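PDB 3OG2: beta-galactosidase from Trichoderma reesei, which probably hydrolyses terminal non-reducing beta-D-galactose residues from beta-D-galactosides, as a member of glycoside hydrolase family 35. Local coordinates for residues A[905-910]-A[938-943]; A[916-921]-A[928-933]. All coordinates share one frame; numbering follows the deposited sequence.

Contact 1. Residues A[905-910]-A[938-943]; sequences SFVFDN and QTEFPV. With NAG (2-acetamido-2-deoxy-beta-D-glucopyranose), chain C.
E940 passes beside V907 CG2 and meets S905 at its tip, and its side chain can be followed atom by atom. CB lies 4.0 Å from V907 CG2. CG, anti to the backbone N (chi1 173°), comes still closer to that methyl and also packs on S905 CB at 3.6 Å. From there the chain stays extended, bringing CD within 3.5 Å of S905 OG. At the tip, OE2 accepts a hydrogen bond of 2.7 Å from S905 OG, meeting it on its anti side and out of the carboxylate plane; a long, weak ion pair to K978 is a second partner. S905, V907 and E940 lie on one face of an antiparallel ladder, with strand axes at 165°, in which V907 and E940 form a non-hydrogen-bonded pair and F906 and F941 a hydrogen-bonded one. The ladder belongs to a sheet of the second all-beta domain, and V907 is joined to A974 of strand 973-977 by backbone hydrogen bonding. On the face carrying F906 and F941, F941 CE1 sits 3.7 Å from F908 CD1, the ring planes inclined at 75° in an oblique meeting. Q938 CG lies over one face of the F941 ring, 3.6 Å above it near the rim, while Q938 NE2 donates a hydrogen bond to E940 O at 2.9 Å. Past the strand end, N910 ND2 is covalently bonded to NAG C1, and the sugar's O7 approaches T939 CG2.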
# COMPACT_ATOMS: atom_id res chain seq x y z
N SER A 905 -7.32 -5.91 -16.30
CA SER A 905 -6.71 -4.61 -16.40
C SER A 905 -6.88 -4.10 -17.81
O SER A 905 -7.12 -4.90 -18.72
CB SER A 905 -5.20 -4.65 -16.11
OG SER A 905 -4.64 -5.69 -16.90
N PHE A 906 -6.80 -2.82 -17.97
CA PHE A 906 -6.94 -2.15 -19.26
C PHE A 906 -5.56 -1.73 -19.73
O PHE A 906 -4.87 -1.06 -19.00
CB PHE A 906 -7.85 -0.93 -19.18
CG PHE A 906 -9.29 -1.31 -18.87
CD1 PHE A 906 -9.67 -1.57 -17.57
CD2 PHE A 906 -10.21 -1.40 -19.90
CE1 PHE A 906 -10.98 -1.95 -17.29
CE2 PHE A 906 -11.52 -1.79 -19.62
CZ PHE A 906 -11.90 -2.05 -18.32
N VAL A 907 -5.18 -2.14 -20.96
CA VAL A 907 -3.81 -1.89 -21.40
C VAL A 907 -3.77 -1.00 -22.62
O VAL A 907 -4.38 -1.39 -23.66
CB VAL A 907 -3.03 -3.18 -21.74
CG1 VAL A 907 -1.61 -2.92 -22.21
CG2 VAL A 907 -3.00 -4.05 -20.48
N PHE A 908 -3.08 0.12 -22.56
CA PHE A 908 -2.88 1.01 -23.67
C PHE A 908 -1.57 0.60 -24.37
O PHE A 908 -0.56 0.38 -23.70
CB PHE A 908 -2.70 2.44 -23.12
CG PHE A 908 -3.98 3.11 -22.62
CD1 PHE A 908 -4.55 2.77 -21.40
CD2 PHE A 908 -4.65 4.08 -23.35
CE1 PHE A 908 -5.73 3.39 -20.95
CE2 PHE A 908 -5.79 4.72 -22.93
CZ PHE A 908 -6.33 4.38 -21.71
N ASP A 909 -1.64 0.59 -25.71
CA ASP A 909 -0.44 0.34 -26.51
C ASP A 909 0.35 1.63 -26.69
O ASP A 909 -0.23 2.64 -27.11
CB ASP A 909 -0.88 -0.22 -27.87
CG ASP A 909 0.12 -0.72 -28.86
OD1 ASP A 909 1.32 -0.65 -28.55
OD2 ASP A 909 -0.27 -1.20 -29.95
N ASN A 910 1.62 1.68 -26.37
CA ASN A 910 2.33 2.94 -26.52
C ASN A 910 3.22 2.87 -27.75
O ASN A 910 4.30 2.25 -27.67
CB ASN A 910 3.17 3.24 -25.29
CG ASN A 910 3.89 4.56 -25.43
OD1 ASN A 910 3.51 5.43 -26.25
ND2 ASN A 910 4.95 4.76 -24.66
N GLN A 938 2.92 4.44 -16.85
CA GLN A 938 1.86 3.41 -16.78
C GLN A 938 1.12 3.15 -18.09
O GLN A 938 0.59 4.10 -18.68
CB GLN A 938 0.86 3.82 -15.68
CG GLN A 938 -0.15 2.69 -15.39
CD GLN A 938 -0.94 2.93 -14.13
OE1 GLN A 938 -0.92 4.03 -13.52
NE2 GLN A 938 -1.66 1.90 -13.71
N THR A 939 1.06 1.89 -18.48
CA THR A 939 0.27 1.50 -19.65
C THR A 939 -0.82 0.51 -19.27
O THR A 939 -1.79 0.34 -20.01
CB THR A 939 1.15 0.83 -20.73
OG1 THR A 939 1.94 -0.23 -20.12
CG2 THR A 939 2.11 1.83 -21.39
N GLU A 940 -0.70 -0.16 -18.11
CA GLU A 940 -1.65 -1.20 -17.69
C GLU A 940 -2.35 -0.72 -16.44
O GLU A 940 -1.68 -0.40 -15.42
CB GLU A 940 -0.89 -2.50 -17.48
CG GLU A 940 -1.79 -3.59 -16.86
CD GLU A 940 -1.23 -4.98 -17.01
OE1 GLU A 940 -0.14 -5.19 -17.57
OE2 GLU A 940 -1.93 -5.92 -16.56
N PHE A 941 -3.68 -0.67 -16.47
CA PHE A 941 -4.55 -0.07 -15.45
C PHE A 941 -5.45 -1.13 -14.85
O PHE A 941 -6.48 -1.44 -15.45
CB PHE A 941 -5.41 1.08 -16.07
CG PHE A 941 -4.48 2.22 -16.48
CD1 PHE A 941 -3.85 2.26 -17.70
CD2 PHE A 941 -4.24 3.27 -15.56
CE1 PHE A 941 -3.01 3.33 -18.06
CE2 PHE A 941 -3.43 4.36 -15.93
CZ PHE A 941 -2.81 4.38 -17.15
N PRO A 942 -5.07 -1.73 -13.72
CA PRO A 942 -5.94 -2.77 -13.12
C PRO A 942 -7.17 -2.10 -12.53
O PRO A 942 -7.11 -0.94 -12.04
CB PRO A 942 -5.09 -3.32 -11.97
CG PRO A 942 -4.14 -2.22 -11.65
CD PRO A 942 -3.84 -1.52 -12.95
N VAL A 943 -8.29 -2.79 -12.57
CA VAL A 943 -9.56 -2.32 -12.00
C VAL A 943 -10.13 -3.48 -11.22
O VAL A 943 -10.27 -4.53 -11.83
CB VAL A 943 -10.52 -1.79 -13.06
CG1 VAL A 943 -11.78 -1.29 -12.38
CG2 VAL A 943 -9.82 -0.69 -13.87
C1 NAG C . 5.57 6.04 -24.56
C2 NAG C . 5.85 6.29 -23.07
C3 NAG C . 6.64 7.60 -22.95
C4 NAG C . 7.93 7.55 -23.78
C5 NAG C . 7.60 7.09 -25.22
C6 NAG C . 8.87 6.86 -26.04
C7 NAG C . 4.09 5.56 -21.54
C8 NAG C . 2.62 5.70 -21.19
N2 NAG C . 4.55 6.45 -22.40
O3 NAG C . 6.91 7.85 -21.58
O4 NAG C . 8.45 8.86 -23.87
O5 NAG C . 6.83 5.91 -25.21
O6 NAG C . 8.45 6.71 -27.41
O7 NAG C . 4.77 4.65 -21.10

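Contact 2. Residues A[916-921]-A[928-933]. With NAG (2-acetamido-2-deoxy-beta-D-glucopyranose), chain C.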
# COMPACT_ATOMS: atom_id res chain seq x y z
N PRO A 916 1.29 13.10 -29.14
CA PRO A 916 1.05 13.03 -27.71
C PRO A 916 -0.40 13.24 -27.29
O PRO A 916 -1.11 14.09 -27.87
CB PRO A 916 1.92 14.18 -27.17
CG PRO A 916 1.99 15.12 -28.34
CD PRO A 916 2.03 14.30 -29.59
N TYR A 917 -0.85 12.45 -26.29
CA TYR A 917 -2.18 12.64 -25.77
C TYR A 917 -2.22 12.24 -24.29
O TYR A 917 -1.34 11.53 -23.82
CB TYR A 917 -3.23 11.85 -26.56
CG TYR A 917 -3.15 10.34 -26.46
CD1 TYR A 917 -2.27 9.61 -27.27
CD2 TYR A 917 -3.96 9.66 -25.59
CE1 TYR A 917 -2.20 8.24 -27.19
CE2 TYR A 917 -3.90 8.27 -25.51
CZ TYR A 917 -3.04 7.57 -26.29
OH TYR A 917 -3.02 6.20 -26.20
N ARG A 918 -3.31 12.74 -23.70
CA ARG A 918 -3.62 12.36 -22.32
C ARG A 918 -4.96 11.66 -22.35
O ARG A 918 -5.83 12.07 -23.15
CB ARG A 918 -3.66 13.58 -21.39
CG ARG A 918 -2.31 14.32 -21.50
CD ARG A 918 -2.31 15.62 -20.73
NE ARG A 918 -2.37 15.53 -19.25
CZ ARG A 918 -1.32 15.50 -18.47
NH1 ARG A 918 -0.08 15.51 -19.00
NH2 ARG A 918 -1.49 15.45 -17.15
N ALA A 919 -5.15 10.63 -21.58
CA ALA A 919 -6.45 9.95 -21.56
C ALA A 919 -6.85 9.71 -20.10
O ALA A 919 -5.99 9.60 -19.19
CB ALA A 919 -6.38 8.60 -22.28
N LEU A 920 -8.13 9.67 -19.87
CA LEU A 920 -8.71 9.28 -18.59
C LEU A 920 -9.54 8.01 -18.83
O LEU A 920 -10.28 7.95 -19.80
CB LEU A 920 -9.61 10.37 -18.03
CG LEU A 920 -8.95 11.71 -17.77
CD1 LEU A 920 -10.00 12.75 -17.47
CD2 LEU A 920 -8.01 11.56 -16.56
N LEU A 921 -9.39 7.07 -17.91
CA LEU A 921 -10.12 5.80 -17.97
C LEU A 921 -11.23 5.81 -16.91
O LEU A 921 -10.91 6.06 -15.73
CB LEU A 921 -9.15 4.63 -17.73
CG LEU A 921 -9.82 3.27 -17.61
CD1 LEU A 921 -10.42 2.80 -18.94
CD2 LEU A 921 -8.75 2.27 -17.14
N TYR A 928 -10.34 5.46 -13.05
CA TYR A 928 -9.38 4.43 -12.72
C TYR A 928 -8.12 4.54 -13.56
O TYR A 928 -7.40 3.55 -13.76
CB TYR A 928 -10.03 3.00 -12.79
CG TYR A 928 -10.19 2.45 -11.37
CD1 TYR A 928 -9.18 1.77 -10.76
CD2 TYR A 928 -11.40 2.65 -10.68
CE1 TYR A 928 -9.36 1.28 -9.45
CE2 TYR A 928 -11.59 2.19 -9.36
CZ TYR A 928 -10.56 1.49 -8.77
OH TYR A 928 -10.74 1.04 -7.48
N GLY A 929 -7.84 5.74 -14.07
CA GLY A 929 -6.54 5.84 -14.76
C GLY A 929 -6.38 7.22 -15.42
O GLY A 929 -7.31 7.76 -16.06
N LYS A 930 -5.19 7.75 -15.25
CA LYS A 930 -4.73 8.89 -15.99
C LYS A 930 -3.52 8.38 -16.76
O LYS A 930 -2.52 7.98 -16.22
CB LYS A 930 -4.33 10.03 -15.00
CG LYS A 930 -3.85 11.27 -15.74
CD LYS A 930 -3.88 12.53 -14.87
CE LYS A 930 -5.23 13.20 -14.86
NZ LYS A 930 -5.27 14.51 -14.14
N TYR A 931 -3.67 8.41 -18.08
CA TYR A 931 -2.66 7.91 -19.00
C TYR A 931 -2.04 9.10 -19.71
O TYR A 931 -2.76 9.93 -20.25
CB TYR A 931 -3.35 7.00 -20.04
CG TYR A 931 -2.37 6.48 -21.08
CD1 TYR A 931 -1.49 5.46 -20.71
CD2 TYR A 931 -2.32 7.00 -22.35
CE1 TYR A 931 -0.57 4.96 -21.64
CE2 TYR A 931 -1.43 6.54 -23.33
CZ TYR A 931 -0.57 5.52 -22.94
OH TYR A 931 0.34 5.01 -23.85
N VAL A 932 -0.71 9.17 -19.74
CA VAL A 932 -0.05 10.32 -20.31
C VAL A 932 0.96 9.78 -21.31
O VAL A 932 2.04 9.28 -20.95
CB VAL A 932 0.61 11.25 -19.26
CG1 VAL A 932 1.31 12.41 -19.98
CG2 VAL A 932 -0.43 11.77 -18.27
N SER A 933 0.60 9.88 -22.59
CA SER A 933 1.30 9.04 -23.58
C SER A 933 2.75 9.46 -23.76
O SER A 933 3.60 8.63 -24.13
CB SER A 933 0.55 9.05 -24.93
OG SER A 933 0.88 10.25 -25.66
C1 NAG C . 5.57 6.04 -24.56
C2 NAG C . 5.85 6.29 -23.07
C3 NAG C . 6.64 7.60 -22.95
C4 NAG C . 7.93 7.55 -23.78
C5 NAG C . 7.60 7.09 -25.22
C6 NAG C . 8.87 6.86 -26.04
C7 NAG C . 4.09 5.56 -21.54
C8 NAG C . 2.62 5.70 -21.19
N2 NAG C . 4.55 6.45 -22.40
O3 NAG C . 6.91 7.85 -21.58
O4 NAG C . 8.45 8.86 -23.87
O5 NAG C . 6.83 5.91 -25.21
O6 NAG C . 8.45 6.71 -27.41
O7 NAG C . 4.77 4.65 -21.10
O HOH W 1 -0.49 5.25 -26.48
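The hydroxyl end of Y917 comes against CE2 of Y931: Y917 OH lies 3.3 Å from Y931 CE2, and the rings meet obliquely with their planes inclined at 43°. One water joins the two phenols, 2.7 Å from Y917 OH and 2.8 Å from Y931 OH. Y917 chi1 of 67° sets CG between the backbone N and the carbonyl carbon, from where the ring lies with one face on S933 CB, 24° off the ring normal, a CH-pi contact. An alanine in place of Y917 would remove ring and hydroxyl, and would probably open a gap beside S933 CB and Y931 CE2 and leave the water without one of its two phenol partners.

The next shell is mainly backbone, with one side-chain acceptor: Y917 N donates a hydrogen bond of 2.9 Å to S933 OG. S933 N returns one to Y917 O, and A919 and Y931 exchange a reciprocal pair, which fixes the register of this beta hairpin. Farther along, Y928 and G929 both face L921 in a classic beta bulge, L921 N donating to G929 O and Y928 N to L921 O (2.8 Å); a side chain at G929 would crowd L921 CB and the carbonyl O of Y928. On the other side of Y931, CE1 touches NAG C8 at 3.3 Å, while NAG N2 donates to S933 O at 2.9 Å.

On the opposite face of the hairpin, V932 CG2 lies over the R918 guanidinium, offset toward its rim. R918 NH2 and K930 NZ are 4.9 Å apart, and both form salt bridges to D783 OD2. The shared carboxylate probably offsets the repulsion between two like charges that sit on neighbouring strands.

How the contacts relate
The two contacts lie about 10 Å apart, centre to centre, within one all-beta domain. Along the chain contact 2 is nested inside contact 1: strand 900-908 leads to the hairpin 917-923/926-932, and strand 940-943 then returns to pair with 900-908. The ladders belong to different antiparallel sheets packed against each other, a beta-sandwich arrangement. Their inward faces meet where F908 stacks on Y931, F941 CD2 lies 3.5 Å from G929 CA, and F906 touches L921. At one end both contacts reach the same NAG: contact 1 carries its covalent link, and contact 2 supplies a backbone acceptor, so the sugar bridges the loop ends of the two ladders.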